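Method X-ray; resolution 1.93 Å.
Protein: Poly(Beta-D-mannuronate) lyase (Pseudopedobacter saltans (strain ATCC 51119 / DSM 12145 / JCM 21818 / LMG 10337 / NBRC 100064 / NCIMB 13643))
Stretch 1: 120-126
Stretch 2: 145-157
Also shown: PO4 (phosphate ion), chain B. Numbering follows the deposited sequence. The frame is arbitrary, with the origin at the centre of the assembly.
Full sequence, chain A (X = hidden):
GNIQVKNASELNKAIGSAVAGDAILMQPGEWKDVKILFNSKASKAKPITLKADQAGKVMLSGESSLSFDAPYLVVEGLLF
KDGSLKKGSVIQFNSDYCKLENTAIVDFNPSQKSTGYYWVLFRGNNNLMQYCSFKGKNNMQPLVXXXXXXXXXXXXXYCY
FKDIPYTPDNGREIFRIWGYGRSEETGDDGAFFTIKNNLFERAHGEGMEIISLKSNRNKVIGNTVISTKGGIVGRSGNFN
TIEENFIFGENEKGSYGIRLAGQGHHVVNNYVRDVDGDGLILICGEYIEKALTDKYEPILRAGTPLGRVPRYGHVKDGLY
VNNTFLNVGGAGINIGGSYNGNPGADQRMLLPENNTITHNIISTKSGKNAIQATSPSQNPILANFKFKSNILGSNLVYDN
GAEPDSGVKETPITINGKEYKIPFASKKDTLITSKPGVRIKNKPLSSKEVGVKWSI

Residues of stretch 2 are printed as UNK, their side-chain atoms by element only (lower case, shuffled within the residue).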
# COMPACT_ATOMS: atom_id res chain seq x y z
N VAL A 120 -3.09 -10.36 -6.08
CA VAL A 120 -4.39 -9.75 -6.30
C VAL A 120 -4.18 -8.49 -7.12
O VAL A 120 -3.38 -7.63 -6.75
CB VAL A 120 -5.10 -9.40 -4.96
CG1 VAL A 120 -6.45 -8.76 -5.23
CG2 VAL A 120 -5.26 -10.64 -4.07
N LEU A 121 -4.89 -8.37 -8.24
CA LEU A 121 -4.77 -7.21 -9.10
C LEU A 121 -6.14 -6.59 -9.33
O LEU A 121 -7.08 -7.27 -9.74
CB LEU A 121 -4.13 -7.57 -10.45
CG LEU A 121 -4.05 -6.38 -11.41
CD1 LEU A 121 -3.15 -5.28 -10.88
CD2 LEU A 121 -3.59 -6.82 -12.81
N PHE A 122 -6.25 -5.29 -9.04
CA PHE A 122 -7.49 -4.56 -9.28
C PHE A 122 -7.44 -3.85 -10.63
O PHE A 122 -6.49 -3.10 -10.91
CB PHE A 122 -7.76 -3.55 -8.17
CG PHE A 122 -8.15 -4.20 -6.89
CD1 PHE A 122 -9.49 -4.44 -6.62
CD2 PHE A 122 -7.20 -4.56 -5.94
CE1 PHE A 122 -9.87 -5.04 -5.43
CE2 PHE A 122 -7.59 -5.16 -4.74
CZ PHE A 122 -8.92 -5.41 -4.50
N ARG A 123 -8.48 -4.05 -11.43
CA ARG A 123 -8.54 -3.48 -12.77
C ARG A 123 -10.00 -3.17 -13.12
O ARG A 123 -10.53 -3.57 -14.15
CB ARG A 123 -7.90 -4.46 -13.75
CG ARG A 123 -7.62 -3.92 -15.08
CD ARG A 123 -6.92 -5.00 -15.90
NE ARG A 123 -7.17 -4.82 -17.33
CZ ARG A 123 -8.38 -4.83 -17.89
NH1 ARG A 123 -9.48 -5.03 -17.17
NH2 ARG A 123 -8.48 -4.66 -19.20
N GLY A 124 -10.66 -2.43 -12.23
CA GLY A 124 -12.09 -2.15 -12.30
C GLY A 124 -12.46 -1.38 -11.05
O GLY A 124 -11.61 -1.08 -10.20
N ASN A 125 -13.75 -1.05 -10.92
CA ASN A 125 -14.16 -0.06 -9.94
C ASN A 125 -15.02 -0.59 -8.80
O ASN A 125 -15.78 -1.55 -8.95
CB ASN A 125 -14.87 1.12 -10.61
CG ASN A 125 -14.10 1.66 -11.78
OD1 ASN A 125 -13.05 2.29 -11.61
ND2 ASN A 125 -14.60 1.42 -12.99
N ASN A 126 -14.89 0.05 -7.65
CA ASN A 126 -15.74 -0.22 -6.50
C ASN A 126 -15.69 -1.68 -6.05
O ASN A 126 -16.68 -2.24 -5.59
CB ASN A 126 -17.18 0.22 -6.78
CG ASN A 126 -17.25 1.64 -7.29
OD1 ASN A 126 -17.06 1.89 -8.48
ND2 ASN A 126 -17.47 2.57 -6.39
N UNK A 145 -1.95 -5.20 -6.35
CA UNK A 145 -1.79 -4.07 -7.24
C UNK A 145 -3.09 -3.41 -7.64
O UNK A 145 -4.14 -4.05 -7.73
N UNK A 146 -3.01 -2.11 -7.91
CA UNK A 146 -4.10 -1.38 -8.53
C UNK A 146 -3.62 -0.81 -9.85
O UNK A 146 -2.56 -0.18 -9.92
n UNK A 146 -5.88 1.58 -8.64
o UNK A 146 -7.01 -0.28 -8.07
c UNK A 146 -4.65 -0.26 -7.62
c UNK A 146 -5.95 0.34 -8.15
N UNK A 147 -4.41 -1.02 -10.89
CA UNK A 147 -4.04 -0.76 -12.26
C UNK A 147 -4.16 0.75 -12.55
O UNK A 147 -4.81 1.50 -11.81
o UNK A 147 -4.65 -1.08 -15.47
o UNK A 147 -3.67 -2.90 -14.62
c UNK A 147 -4.38 -1.86 -14.52
c UNK A 147 -4.95 -1.61 -13.16
N UNK A 148 -3.51 1.19 -13.62
CA UNK A 148 -3.39 2.62 -13.89
C UNK A 148 -4.68 3.27 -14.38
O UNK A 148 -4.91 4.45 -14.12
n UNK A 148 -2.19 6.48 -14.24
c UNK A 148 -1.98 4.32 -15.29
c UNK A 148 -2.24 2.86 -14.88
o UNK A 148 -1.10 4.86 -13.12
c UNK A 148 -1.72 5.24 -14.11
N UNK A 149 -5.52 2.54 -15.11
CA UNK A 149 -6.70 3.13 -15.73
C UNK A 149 -7.96 2.40 -15.29
O UNK A 149 -7.94 1.19 -15.06
o UNK A 149 -4.37 3.42 -18.01
c UNK A 149 -6.60 3.12 -17.25
o UNK A 149 -5.60 5.21 -17.87
c UNK A 149 -5.44 3.98 -17.75
N UNK A 150 -9.04 3.17 -15.13
CA UNK A 150 -10.39 2.64 -14.90
C UNK A 150 -10.45 1.69 -13.69
O UNK A 150 -11.18 0.69 -13.70
n UNK A 150 -12.88 0.63 -16.53
o UNK A 150 -13.14 2.72 -15.77
c UNK A 150 -12.41 1.80 -16.15
c UNK A 150 -10.92 1.97 -16.17
N UNK A 151 -9.73 2.03 -12.59
CA UNK A 151 -9.71 1.17 -11.41
C UNK A 151 -9.74 2.05 -10.14
O UNK A 151 -8.76 2.22 -9.40
o UNK A 151 -8.45 -0.66 -10.37
c UNK A 151 -8.51 0.22 -11.47
N UNK A 152 -10.90 2.62 -9.85
CA UNK A 152 -11.08 3.57 -8.77
C UNK A 152 -11.99 2.98 -7.70
O UNK A 152 -12.85 2.14 -8.00
c UNK A 152 -11.53 6.90 -10.76
c UNK A 152 -11.69 4.89 -9.27
c UNK A 152 -10.85 5.62 -10.29
n UNK A 152 -9.44 8.35 -13.42
n UNK A 152 -10.77 6.47 -13.43
n UNK A 152 -10.62 7.75 -11.52
c UNK A 152 -10.28 7.52 -12.79
N UNK A 153 -11.82 3.47 -6.46
CA UNK A 153 -12.71 3.15 -5.32
C UNK A 153 -12.67 1.68 -4.92
O UNK A 153 -13.67 1.11 -4.49
c UNK A 153 -14.43 7.16 -6.89
c UNK A 153 -14.31 5.78 -6.84
c UNK A 153 -14.54 7.87 -5.73
c UNK A 153 -14.42 5.84 -4.46
c UNK A 153 -14.53 7.23 -4.49
c UNK A 153 -14.16 3.60 -5.58
o UNK A 153 -14.66 9.24 -5.79
c UNK A 153 -14.30 5.11 -5.64
N UNK A 154 -11.52 1.05 -5.06
CA UNK A 154 -11.33 -0.30 -4.55
C UNK A 154 -10.87 -0.24 -3.09
O UNK A 154 -10.20 0.71 -2.67
c UNK A 154 -10.81 -1.18 -6.86
n UNK A 154 -9.94 -0.82 -7.83
c UNK A 154 -10.33 -1.06 -5.42
o UNK A 154 -11.94 -1.61 -7.11
N UNK A 155 -11.26 -1.25 -2.32
CA UNK A 155 -11.06 -1.25 -0.88
C UNK A 155 -10.52 -2.62 -0.48
O UNK A 155 -11.04 -3.64 -0.92
o UNK A 155 -12.77 0.41 -0.42
c UNK A 155 -12.37 -0.94 -0.14
c UNK A 155 -12.21 -1.08 1.39
N UNK A 156 -9.47 -2.63 0.34
CA UNK A 156 -8.92 -3.84 0.93
C UNK A 156 -8.91 -3.63 2.44
O UNK A 156 -8.24 -2.71 2.93
c UNK A 156 -6.85 -5.29 1.18
c UNK A 156 -7.49 -4.12 0.41
c UNK A 156 -7.48 -4.35 -1.11
N UNK A 157 -9.67 -4.44 3.18
CA UNK A 157 -9.79 -4.23 4.61
C UNK A 157 -9.85 -5.55 5.36
O UNK A 157 -10.30 -6.56 4.82
n UNK A 157 -14.73 -3.46 4.59
o UNK A 157 -13.29 -1.85 5.21
c UNK A 157 -11.02 -3.35 4.94
c UNK A 157 -12.34 -3.93 4.52
c UNK A 157 -13.50 -2.99 4.81
P PO4 B . -8.88 6.90 -16.84
O1 PO4 B . -8.66 6.05 -15.60
O2 PO4 B . -10.32 6.72 -17.30
O3 PO4 B . -7.93 6.44 -17.91
O4 PO4 B . -8.61 8.37 -16.59
O HOH W 1 -12.67 4.56 -12.96

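Position 145 has backbone atoms alone, so it is Gly 145. It lies in parallel pairing with Leu 121: its N donates to Val 120 O at 2.8 Å, and its O accepts from Phe 122 N, also at 2.8 Å. A CB here would stand only 3.3 Å from Leu 121 CD1, so the bare backbone suits the space beside that leucine.

Position 146 carries two carbons, the second bearing one oxygen and one nitrogen, the oxygen 3.4 Å from Phe 122 CB. This is an amide, Asn 146, on the same face of the sheet as Phe 122. An amide serves well in this buried place because it can both accept and donate.

At 147, two carbons end in two oxygens: a carboxylate, Asp 147. Its N donates to Phe 122 O at 2.9 Å, extending the ladder just beyond the strand, while the side chain, with its CA-to-CB bond toward stretch 1, packs its CG 3.9 Å from Arg 123 CG.

Position 148 has three carbons, the third with one oxygen and one nitrogen, and touches nothing on stretch 1. It is Gln 148, whose amide is satisfied elsewhere in the structure. Position 149, two carbons and two oxygens, likewise makes no contact with stretch 1; it is Asp 149, with OD1 2.6 Å from phosphate O3.

Position 150 again shows two carbons with one oxygen and one nitrogen, and its side chain meets that of Asn 125. As Asn 150, it receives a weak hydrogen bond at OD1 from Asn 125 ND2 (3.4 Å). Its phi and psi are both positive, a conformation asparagine tolerates well, and its N donates to phosphate O1 at 2.9 Å.

One carbon and one oxygen at 151, the oxygen 3.2 Å from Phe 122 O, define Ser 151. This short hydroxyl donates from OG to Asn 146 OD1 (2.7 Å) and accepts a weak bond from Gly 124 N (3.4 Å).

Position 152 has three carbons, a nitrogen, then a carbon with two more nitrogens; its CB is 3.8 Å from Asn 125 OD1. This guanidinium belongs to Arg 152, whose end leads away to the phosphate, with NH2 3.1 Å from O1.

At 153, one carbon precedes a six-carbon ring bearing an oxygen. This is Tyr 153: its CB lies 3.6 Å from Asn 126 ND2, but the phenol end leads away.

Position 154, two carbons with one oxygen and one nitrogen, reaches Phe 122 and Gly 124. It is Asn 154, whose ND2 donates to Gly 124 O (2.9 Å) and Asn 146 OD1 (3.0 Å).

Position 155, one carbon carrying an oxygen and a carbon, is Thr 155, directed away. Position 156 has three branched carbons: Val 156, with CG2 3.7 Å from Phe 122 CE2. Position 157, three carbons with a terminal oxygen and nitrogen, is Gln 157, out of reach.

The contact thus begins as a short parallel ladder and continues through the loops, where Asn 125 OD1 accepts from Arg 152 N (2.8 Å) and Asn 126 N donates to Arg 152 O (2.9 Å).

Stretch 2 145-157: GNDQDNSRYNTVQ
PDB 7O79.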